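Side-chain contacts in MGS-MChE2 (Uncultured bacterium, PDB 5JD6), which is an alpha/beta hydrolase from a lagoon-sediment metagenome and probably hydrolyses carboxylic esters: residues V23-L28 against R71-F76; D36-Y41 against Y47-P52; V108-I113 against H246-E251. One frame throughout, in Å; residues are numbered along the deposited sequence.

Interaction 1 (V23-L28 against R71-F76); sequences VILHGL and RYLKEF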
loop_
_atom_site.group_PDB
_atom_site.type_symbol
_atom_site.label_atom_id
_atom_site.label_comp_id
_atom_site.label_asym_id
_atom_site.label_seq_id
_atom_site.Cartn_x
_atom_site.Cartn_y
_atom_site.Cartn_z
ATOM N N VAL A 23 2.687 -3.413 7.847
ATOM C CA VAL A 23 2.312 -2.015 7.681
ATOM C C VAL A 23 1.534 -1.821 6.384
ATOM O O VAL A 23 2.019 -2.145 5.299
ATOM C CB VAL A 23 3.542 -1.091 7.694
ATOM C CG1 VAL A 23 3.119 0.357 7.512
ATOM C CG2 VAL A 23 4.313 -1.263 8.996
ATOM N N ILE A 24 0.325 -1.287 6.510
ATOM C CA ILE A 24 -0.591 -1.153 5.386
ATOM C C ILE A 24 -0.691 0.284 4.883
ATOM O O ILE A 24 -0.952 1.203 5.655
ATOM C CB ILE A 24 -1.998 -1.646 5.769
ATOM C CG1 ILE A 24 -2.006 -3.167 5.919
ATOM C CG2 ILE A 24 -3.017 -1.211 4.733
ATOM C CD1 ILE A 24 -3.358 -3.733 6.288
ATOM N N LEU A 25 -0.486 0.469 3.582
ATOM C CA LEU A 25 -0.618 1.783 2.967
ATOM C C LEU A 25 -1.809 1.831 2.016
ATOM O O LEU A 25 -1.779 1.233 0.940
ATOM C CB LEU A 25 0.659 2.156 2.218
ATOM C CG LEU A 25 1.918 2.328 3.064
ATOM C CD1 LEU A 25 3.101 2.672 2.176
ATOM C CD2 LEU A 25 1.705 3.400 4.118
ATOM N N HIS A 26 -2.856 2.543 2.419
ATOM C CA HIS A 26 -4.035 2.706 1.579
ATOM C C HIS A 26 -3.851 3.889 0.630
ATOM O O HIS A 26 -2.922 4.681 0.788
ATOM C CB HIS A 26 -5.287 2.897 2.439
ATOM C CG HIS A 26 -5.332 4.212 3.155
ATOM N ND1 HIS A 26 -6.296 5.162 2.900
ATOM C CD2 HIS A 26 -4.530 4.733 4.111
ATOM C CE1 HIS A 26 -6.088 6.214 3.673
ATOM N NE2 HIS A 26 -5.023 5.980 4.417
ATOM N N GLY A 27 -4.738 4.007 -0.353
ATOM C CA GLY A 27 -4.637 5.063 -1.345
ATOM C C GLY A 27 -5.361 6.338 -0.953
ATOM O O GLY A 27 -5.566 6.610 0.229
ATOM N N LEU A 28 -5.744 7.125 -1.956
ATOM C CA LEU A 28 -6.465 8.374 -1.730
ATOM C C LEU A 28 -7.941 8.119 -1.441
ATOM O O LEU A 28 -8.521 8.727 -0.543
ATOM C CB LEU A 28 -6.325 9.302 -2.940
ATOM C CG LEU A 28 -4.918 9.800 -3.276
ATOM C CD1 LEU A 28 -4.932 10.606 -4.565
ATOM C CD2 LEU A 28 -4.358 10.629 -2.130
ATOM N N ARG A 71 9.175 8.740 2.824
ATOM C CA ARG A 71 10.014 9.103 3.962
ATOM C C ARG A 71 9.193 9.191 5.246
ATOM O O ARG A 71 9.705 8.939 6.337
ATOM C CB ARG A 71 10.738 10.427 3.699
ATOM C CG ARG A 71 11.919 10.301 2.745
ATOM C CD ARG A 71 12.695 11.605 2.636
ATOM N NE ARG A 71 11.970 12.613 1.869
ATOM C CZ ARG A 71 12.060 12.754 0.550
ATOM N NH1 ARG A 71 12.848 11.949 -0.152
ATOM N NH2 ARG A 71 11.363 13.697 -0.067
ATOM N N TYR A 72 7.921 9.549 5.112
ATOM C CA TYR A 72 7.015 9.574 6.253
ATOM C C TYR A 72 6.801 8.157 6.771
ATOM O O TYR A 72 6.765 7.927 7.980
ATOM C CB TYR A 72 5.676 10.210 5.872
ATOM C CG TYR A 72 4.717 10.382 7.032
ATOM C CD1 TYR A 72 4.675 11.571 7.750
ATOM C CD2 TYR A 72 3.850 9.361 7.401
ATOM C CE1 TYR A 72 3.798 11.736 8.808
ATOM C CE2 TYR A 72 2.970 9.518 8.459
ATOM C CZ TYR A 72 2.948 10.707 9.157
ATOM O OH TYR A 72 2.076 10.867 10.209
ATOM N N LEU A 73 6.656 7.216 5.844
ATOM C CA LEU A 73 6.512 5.808 6.193
ATOM C C LEU A 73 7.752 5.313 6.924
ATOM O O LEU A 73 7.655 4.612 7.933
ATOM C CB LEU A 73 6.262 4.963 4.943
ATOM C CG LEU A 73 6.393 3.451 5.143
ATOM C CD1 LEU A 73 5.322 2.938 6.094
ATOM C CD2 LEU A 73 6.338 2.716 3.815
ATOM N N LYS A 74 8.918 5.684 6.401
ATOM C CA LYS A 74 10.191 5.343 7.023
ATOM C C LYS A 74 10.266 5.900 8.441
ATOM O O LYS A 74 10.705 5.215 9.365
ATOM C CB LYS A 74 11.353 5.876 6.182
ATOM C CG LYS A 74 12.730 5.546 6.729
ATOM C CD LYS A 74 12.942 4.046 6.831
ATOM C CE LYS A 74 14.414 3.712 7.016
ATOM N NZ LYS A 74 15.011 4.430 8.176
ATOM N N GLU A 75 9.826 7.143 8.605
ATOM C CA GLU A 75 9.814 7.780 9.915
ATOM C C GLU A 75 8.883 7.040 10.873
ATOM O O GLU A 75 9.146 6.966 12.073
ATOM C CB GLU A 75 9.396 9.247 9.798
ATOM C CG GLU A 75 9.512 10.028 11.098
ATOM C CD GLU A 75 9.067 11.470 10.956
ATOM O OE1 GLU A 75 8.575 11.838 9.868
ATOM O OE2 GLU A 75 9.210 12.235 11.934
ATOM N N PHE A 76 7.800 6.485 10.333
ATOM C CA PHE A 76 6.836 5.743 11.141
ATOM C C PHE A 76 7.415 4.420 11.630
ATOM O O PHE A 76 7.280 4.073 12.802
ATOM C CB PHE A 76 5.551 5.488 10.350
ATOM C CG PHE A 76 4.551 4.632 11.080
ATOM C CD1 PHE A 76 3.882 5.120 12.192
ATOM C CD2 PHE A 76 4.278 3.342 10.652
ATOM C CE1 PHE A 76 2.962 4.336 12.867
ATOM C CE2 PHE A 76 3.360 2.553 11.322
ATOM C CZ PHE A 76 2.700 3.051 12.430
#
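V23 and L25, alternate residues of the strand, meet L73 and F76, one helical turn apart, in a wholly apolar contact. The aliphatic part centres on L73, whose two methyls are divided between the two strand residues. Its CD1 lies 3.7 Å from CG1 of V23 and 4.1 Å from CD2 of L25, while its CD2 rests 3.6 Å from CD1 of L25. The L73 side chain runs past V23 in the opposing direction and lies at a slant to L25, and both L25 methyls touch the L73 fork. With chi1 at 167°, CG of L73 stands opposite its own nitrogen, which carries the fork toward the strand. V23 answers with the branch placed likewise (chi1 180°): CG1 is the methyl that meets the helix, and CG2 lies beside the backbone nitrogen.

The aliphatic-aromatic part is looser. CG1 of V23 also approaches CE2 of F76 at 4.4 Å, obliquely to the ring. The same ring is met edge-to-face by Y13 and F11 and packs on P52.

The segment axes pass 11.2 Å apart and run nearly antiparallel, at 158°. This is one layer of the alpha/beta hydrolase sandwich, helix 66-80 lying along one face of the central sheet. V23 and L25 are hydrogen-bonded through their backbones to strand 85-91, whereas I24 points to the other face. L25 leans on I96 and reaches the residues of the probable nucleophile elbow; the H26-G27 pair just beyond it matches the HG sequence near the oxyanion hole in many relatives. L73 also touches L87 of strand 85-91 and A100 of helix 92-103, so the contact sits where two helices and two parallel strands converge.

Interaction 2 (D36-Y41 against Y47-P52); sequences DGVIDY and YKVLIP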
loop_
_atom_site.group_PDB
_atom_site.type_symbol
_atom_site.label_atom_id
_atom_site.label_comp_id
_atom_site.label_asym_id
_atom_site.label_seq_id
_atom_site.Cartn_x
_atom_site.Cartn_y
_atom_site.Cartn_z
ATOM N N ASP A 36 -10.671 -4.196 6.472
ATOM C CA ASP A 36 -11.302 -4.940 7.564
ATOM C C ASP A 36 -11.032 -6.440 7.467
ATOM O O ASP A 36 -10.941 -7.130 8.484
ATOM C CB ASP A 36 -12.813 -4.693 7.590
ATOM C CG ASP A 36 -13.165 -3.266 7.957
ATOM O OD1 ASP A 36 -12.657 -2.775 8.988
ATOM O OD2 ASP A 36 -13.965 -2.644 7.231
ATOM N N GLY A 37 -10.897 -6.936 6.241
ATOM C CA GLY A 37 -10.578 -8.332 6.013
ATOM C C GLY A 37 -9.202 -8.698 6.534
ATOM O O GLY A 37 -9.027 -9.736 7.171
ATOM N N VAL A 38 -8.223 -7.842 6.263
ATOM C CA VAL A 38 -6.858 -8.073 6.725
ATOM C C VAL A 38 -6.753 -7.870 8.237
ATOM O O VAL A 38 -6.065 -8.625 8.928
ATOM C CB VAL A 38 -5.856 -7.144 6.004
ATOM C CG1 VAL A 38 -4.443 -7.353 6.538
ATOM C CG2 VAL A 38 -5.901 -7.383 4.505
ATOM N N ILE A 39 -7.453 -6.860 8.746
ATOM C CA ILE A 39 -7.429 -6.534 10.171
ATOM C C ILE A 39 -8.085 -7.628 11.020
ATOM O O ILE A 39 -7.803 -7.751 12.206
ATOM C CB ILE A 39 -8.135 -5.184 10.455
ATOM C CG1 ILE A 39 -7.605 -4.088 9.533
ATOM C CG2 ILE A 39 -7.940 -4.751 11.900
ATOM C CD1 ILE A 39 -8.521 -2.882 9.449
ATOM N N ASP A 40 -8.961 -8.426 10.419
ATOM C CA ASP A 40 -9.640 -9.477 11.173
ATOM C C ASP A 40 -8.912 -10.814 11.089
ATOM O O ASP A 40 -8.973 -11.623 12.015
ATOM C CB ASP A 40 -11.081 -9.641 10.686
ATOM C CG ASP A 40 -12.015 -8.597 11.264
ATOM O OD1 ASP A 40 -11.685 -8.027 12.325
ATOM O OD2 ASP A 40 -13.080 -8.349 10.660
ATOM N N TYR A 41 -8.212 -11.035 9.983
ATOM C CA TYR A 41 -7.600 -12.329 9.707
ATOM C C TYR A 41 -6.208 -12.483 10.323
ATOM O O TYR A 41 -5.990 -13.336 11.181
ATOM C CB TYR A 41 -7.525 -12.547 8.194
ATOM C CG TYR A 41 -6.984 -13.895 7.777
ATOM C CD1 TYR A 41 -7.802 -15.018 7.755
ATOM C CD2 TYR A 41 -5.658 -14.042 7.390
ATOM C CE1 TYR A 41 -7.311 -16.252 7.368
ATOM C CE2 TYR A 41 -5.158 -15.271 7.000
ATOM C CZ TYR A 41 -5.990 -16.372 6.992
ATOM O OH TYR A 41 -5.493 -17.595 6.605
ATOM N N TYR A 47 0.288 -12.098 13.437
ATOM C CA TYR A 47 0.821 -10.911 12.774
ATOM C C TYR A 47 0.354 -9.618 13.432
ATOM O O TYR A 47 -0.706 -9.567 14.051
ATOM C CB TYR A 47 0.432 -10.907 11.294
ATOM C CG TYR A 47 1.068 -12.022 10.500
ATOM C CD1 TYR A 47 2.338 -11.879 9.960
ATOM C CD2 TYR A 47 0.399 -13.222 10.296
ATOM C CE1 TYR A 47 2.925 -12.899 9.236
ATOM C CE2 TYR A 47 0.976 -14.246 9.572
ATOM C CZ TYR A 47 2.239 -14.080 9.045
ATOM O OH TYR A 47 2.815 -15.100 8.325
ATOM N N LYS A 48 1.160 -8.573 13.291
ATOM C CA LYS A 48 0.815 -7.258 13.807
ATOM C C LYS A 48 0.419 -6.344 12.654
ATOM O O LYS A 48 1.246 -6.006 11.810
ATOM C CB LYS A 48 1.990 -6.668 14.583
ATOM C CG LYS A 48 1.635 -5.535 15.525
ATOM C CD LYS A 48 2.866 -5.110 16.307
ATOM C CE LYS A 48 2.523 -4.112 17.394
ATOM N NZ LYS A 48 3.743 -3.630 18.103
ATOM N N VAL A 49 -0.850 -5.953 12.611
ATOM C CA VAL A 49 -1.339 -5.115 11.524
ATOM C C VAL A 49 -1.365 -3.643 11.924
ATOM O O VAL A 49 -2.010 -3.263 12.901
ATOM C CB VAL A 49 -2.745 -5.545 11.070
ATOM C CG1 VAL A 49 -3.213 -4.682 9.909
ATOM C CG2 VAL A 49 -2.742 -7.014 10.675
ATOM N N LEU A 50 -0.651 -2.821 11.162
ATOM C CA LEU A 50 -0.571 -1.389 11.426
ATOM C C LEU A 50 -1.010 -0.599 10.203
ATOM O O LEU A 50 -0.475 -0.787 9.110
ATOM C CB LEU A 50 0.853 -0.992 11.825
ATOM C CG LEU A 50 1.425 -1.657 13.078
ATOM C CD1 LEU A 50 2.854 -2.113 12.840
ATOM C CD2 LEU A 50 1.362 -0.705 14.256
ATOM N N ILE A 51 -1.988 0.281 10.382
ATOM C CA ILE A 51 -2.466 1.104 9.278
ATOM C C ILE A 51 -2.308 2.585 9.595
ATOM O O ILE A 51 -3.200 3.198 10.179
ATOM C CB ILE A 51 -3.938 0.807 8.943
ATOM C CG1 ILE A 51 -4.185 -0.701 8.908
ATOM C CG2 ILE A 51 -4.320 1.444 7.616
ATOM C CD1 ILE A 51 -5.585 -1.076 8.499
ATOM N N PRO A 52 -1.159 3.164 9.212
ATOM C CA PRO A 52 -0.871 4.580 9.456
ATOM C C PRO A 52 -1.590 5.500 8.481
ATOM O O PRO A 52 -1.752 5.152 7.311
ATOM C CB PRO A 52 0.642 4.662 9.261
ATOM C CG PRO A 52 0.933 3.597 8.264
ATOM C CD PRO A 52 -0.030 2.477 8.561
#
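The rings of Y41 and Y47, beside the packing of V38 and I39 on V49 and I51, turn to helix 238-252. The Y41 ring meets that of H246 with planes at about 80°, and its hydroxyl is hydrogen-bonded to ND1 of that histidine; K45 makes a cation-pi contact with the same ring. The Y47 ring meets F249 at the flatter angle of about 35°, its OH hydrogen-bonded to O of the C-terminal F254. Between helix and strand, where methyls and methylenes do most of the touching, the tightest pair is I39 CD1 with I51 CD1, 3.6 Å apart. CG1 of I39 follows at 3.8 Å from the same I51 methyl, the two side chains crossing at about a right angle. The helix belongs to the beta-alpha-beta unit made of strand 20-25, helix 36-41 and strand 47-52, whose strands are parallel neighbours in the sheet. Helix and second strand run at 149° with segment axes 8.7 Å apart, and I39 lies over V49. V49 uses both branches: CG1, opposite its backbone nitrogen, comes 4.4 Å from CG1 of I39, and CG2 sits 4.1 Å from the carbonyl O of V38. V38 also rests on I24 of the first strand and on N242 of helix 238-252.

Interaction 3 (V108-I113 against H246-E251); sequences VQALVI and HEWFKE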
loop_
_atom_site.group_PDB
_atom_site.type_symbol
_atom_site.label_atom_id
_atom_site.label_comp_id
_atom_site.label_asym_id
_atom_site.label_seq_id
_atom_site.Cartn_x
_atom_site.Cartn_y
_atom_site.Cartn_z
ATOM N N VAL A 108 12.557 -3.316 4.850
ATOM C CA VAL A 108 11.422 -4.065 4.319
ATOM C C VAL A 108 11.726 -5.553 4.153
ATOM O O VAL A 108 12.572 -5.938 3.349
ATOM C CB VAL A 108 10.971 -3.504 2.962
ATOM C CG1 VAL A 108 9.797 -4.305 2.423
ATOM C CG2 VAL A 108 10.608 -2.033 3.095
ATOM N N GLN A 109 11.019 -6.386 4.912
ATOM C CA GLN A 109 11.193 -7.832 4.833
ATOM C C GLN A 109 10.531 -8.397 3.581
ATOM O O GLN A 109 11.082 -9.273 2.913
ATOM C CB GLN A 109 10.622 -8.512 6.080
ATOM C CG GLN A 109 10.778 -10.025 6.084
ATOM C CD GLN A 109 10.252 -10.665 7.353
ATOM O OE1 GLN A 109 9.548 -10.031 8.140
ATOM N NE2 GLN A 109 10.595 -11.932 7.561
ATOM N N ALA A 110 9.342 -7.891 3.269
ATOM C CA ALA A 110 8.611 -8.314 2.081
ATOM C C ALA A 110 7.669 -7.213 1.613
ATOM O O ALA A 110 7.279 -6.344 2.393
ATOM C CB ALA A 110 7.838 -9.594 2.355
ATOM N N LEU A 111 7.305 -7.260 0.338
ATOM C CA LEU A 111 6.434 -6.254 -0.252
ATOM C C LEU A 111 5.209 -6.898 -0.888
ATOM O O LEU A 111 5.335 -7.730 -1.784
ATOM C CB LEU A 111 7.202 -5.436 -1.294
ATOM C CG LEU A 111 6.407 -4.432 -2.130
ATOM C CD1 LEU A 111 5.754 -3.387 -1.241
ATOM C CD2 LEU A 111 7.309 -3.777 -3.164
ATOM N N VAL A 112 4.024 -6.519 -0.421
ATOM C CA VAL A 112 2.790 -7.040 -0.997
ATOM C C VAL A 112 2.064 -5.944 -1.767
ATOM O O VAL A 112 1.773 -4.876 -1.228
ATOM C CB VAL A 112 1.857 -7.620 0.079
ATOM C CG1 VAL A 112 0.694 -8.354 -0.572
ATOM C CG2 VAL A 112 2.629 -8.546 1.006
ATOM N N ILE A 113 1.776 -6.219 -3.034
ATOM C CA ILE A 113 1.201 -5.224 -3.929
ATOM C C ILE A 113 -0.101 -5.718 -4.540
ATOM O O ILE A 113 -0.211 -6.878 -4.945
ATOM C CB ILE A 113 2.191 -4.858 -5.048
ATOM C CG1 ILE A 113 3.334 -4.025 -4.481
ATOM C CG2 ILE A 113 1.505 -4.090 -6.168
ATOM C CD1 ILE A 113 4.461 -3.847 -5.452
ATOM N N HIS A 246 -1.710 -15.336 2.895
ATOM C CA HIS A 246 -1.275 -16.165 4.013
ATOM C C HIS A 246 -0.393 -17.312 3.536
ATOM O O HIS A 246 0.635 -17.610 4.144
ATOM C CB HIS A 246 -2.478 -16.718 4.777
ATOM C CG HIS A 246 -2.137 -17.270 6.126
ATOM N ND1 HIS A 246 -3.008 -18.052 6.851
ATOM C CD2 HIS A 246 -1.021 -17.147 6.882
ATOM C CE1 HIS A 246 -2.444 -18.389 7.998
ATOM N NE2 HIS A 246 -1.237 -17.854 8.040
ATOM N N GLU A 247 -0.798 -17.950 2.440
ATOM C CA GLU A 247 -0.048 -19.075 1.894
ATOM C C GLU A 247 1.309 -18.636 1.363
ATOM O O GLU A 247 2.283 -19.384 1.432
ATOM C CB GLU A 247 -0.845 -19.768 0.788
ATOM C CG GLU A 247 -1.725 -20.903 1.288
ATOM C CD GLU A 247 -0.934 -21.984 2.006
ATOM O OE1 GLU A 247 0.233 -22.226 1.630
ATOM O OE2 GLU A 247 -1.481 -22.593 2.950
ATOM N N TRP A 248 1.368 -17.421 0.832
ATOM C CA TRP A 248 2.625 -16.869 0.352
ATOM C C TRP A 248 3.571 -16.641 1.527
ATOM O O TRP A 248 4.777 -16.865 1.417
ATOM C CB TRP A 248 2.390 -15.567 -0.415
ATOM C CG TRP A 248 3.622 -15.026 -1.068
ATOM C CD1 TRP A 248 4.193 -15.462 -2.229
ATOM C CD2 TRP A 248 4.439 -13.946 -0.600
ATOM N NE1 TRP A 248 5.315 -14.720 -2.511
ATOM C CE2 TRP A 248 5.487 -13.783 -1.528
ATOM C CE3 TRP A 248 4.383 -13.100 0.512
ATOM C CZ2 TRP A 248 6.471 -12.808 -1.376
ATOM C CZ3 TRP A 248 5.362 -12.135 0.660
ATOM C CH2 TRP A 248 6.392 -11.997 -0.279
ATOM N N PHE A 249 3.013 -16.199 2.651
ATOM C CA PHE A 249 3.785 -16.009 3.875
ATOM C C PHE A 249 4.361 -17.332 4.375
ATOM O O PHE A 249 5.510 -17.394 4.811
ATOM C CB PHE A 249 2.921 -15.373 4.970
ATOM C CG PHE A 249 2.694 -13.896 4.792
ATOM C CD1 PHE A 249 3.506 -13.148 3.953
ATOM C CD2 PHE A 249 1.673 -13.253 5.474
ATOM C CE1 PHE A 249 3.300 -11.787 3.793
ATOM C CE2 PHE A 249 1.459 -11.893 5.319
ATOM C CZ PHE A 249 2.274 -11.159 4.478
ATOM N N LYS A 250 3.551 -18.384 4.306
ATOM C CA LYS A 250 3.951 -19.704 4.784
ATOM C C LYS A 250 5.122 -20.271 3.988
ATOM O O LYS A 250 6.026 -20.888 4.552
ATOM C CB LYS A 250 2.768 -20.671 4.719
ATOM C CG LYS A 250 1.619 -20.311 5.645
ATOM C CD LYS A 250 0.365 -21.092 5.289
ATOM C CE LYS A 250 -0.794 -20.715 6.193
ATOM N NZ LYS A 250 -2.091 -21.258 5.701
ATOM N N GLU A 251 5.097 -20.059 2.676
ATOM C CA GLU A 251 6.138 -20.574 1.794
ATOM C C GLU A 251 7.500 -19.948 2.063
ATOM O O GLU A 251 8.533 -20.570 1.824
ATOM C CB GLU A 251 5.764 -20.334 0.333
ATOM C CG GLU A 251 4.532 -21.072 -0.130
ATOM C CD GLU A 251 4.192 -20.759 -1.569
ATOM O OE1 GLU A 251 5.061 -20.219 -2.286
ATOM O OE2 GLU A 251 3.054 -21.047 -1.983
#
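The chain turns a corner at Q109 and its strand then packs against helix 238-252, the nearest CA atoms being those of A110 and F249, 9.3 Å apart, and of V112 and W248, 9.9 Å apart, although the side chains pair the other way round. In the alpha/beta hydrolase fold this is the last helix of the chain packing on the central sheet. The wide backbone gap is filled mainly by two large rings. A110, with only a methyl to offer, receives the rim of the W248 indole: its CB lies near the ring plane at the edge, 3.8 Å from CH2. W248 has CG opposite its backbone nitrogen (chi1 -174°), so the six-membered ring is extended toward the sheet. At the other end of the indole, NE1 is hydrogen-bonded to OD2 of D222, which gives the polar atom of this buried side chain a partner and should limit turning of the ring.

F249, with chi1 at -77°, sends its ring toward V112. Its CE1 approaches CG2 of V112 at 4.3 Å, obliquely to the ring, and also lies in the indole plane at the W248 edge. The two consecutive aromatics therefore brace one another while each takes one strand residue. F249 packs further on I86 of strand 85-91, and W248 on C196 of strand 195-200, spreading the helix over the strands on both sides. L111 points away, onto helix 92-103.

Elsewhere on the helix, polar side chains pair with one another. The K250 chain lies over the H246 imidazole, CE 3.3 Å above the ring plane at its centre. Its NZ then bridges to E247, one turn back: NZ and OE2 are 3.1 Å apart, the ammonium meeting that oxygen from 52° out of the carboxylate plane.

Overall arrangement
From the N terminus, strand 20-25 opens interaction 1. Before that loop closes, the chain forms helix 36-41 and strand 47-52, so interaction 2 closes first and is nested inside interaction 1, which ends on helix 66-80. Interaction 3 begins only afterwards, in series; its loop of 132 residues includes the unmodelled stretch 120-152 and returns through helix 238-252. No loops cross. All three contacts share the central sheet. Interactions 1 and 2 adjoin through neighbouring strands 20-25 and 47-52, while helix 36-41 and the start of strand 47-52 both touch helix 238-252, joining interactions 2 and 3. Interactions 1 and 3, their centres about 17 Å apart, do not meet.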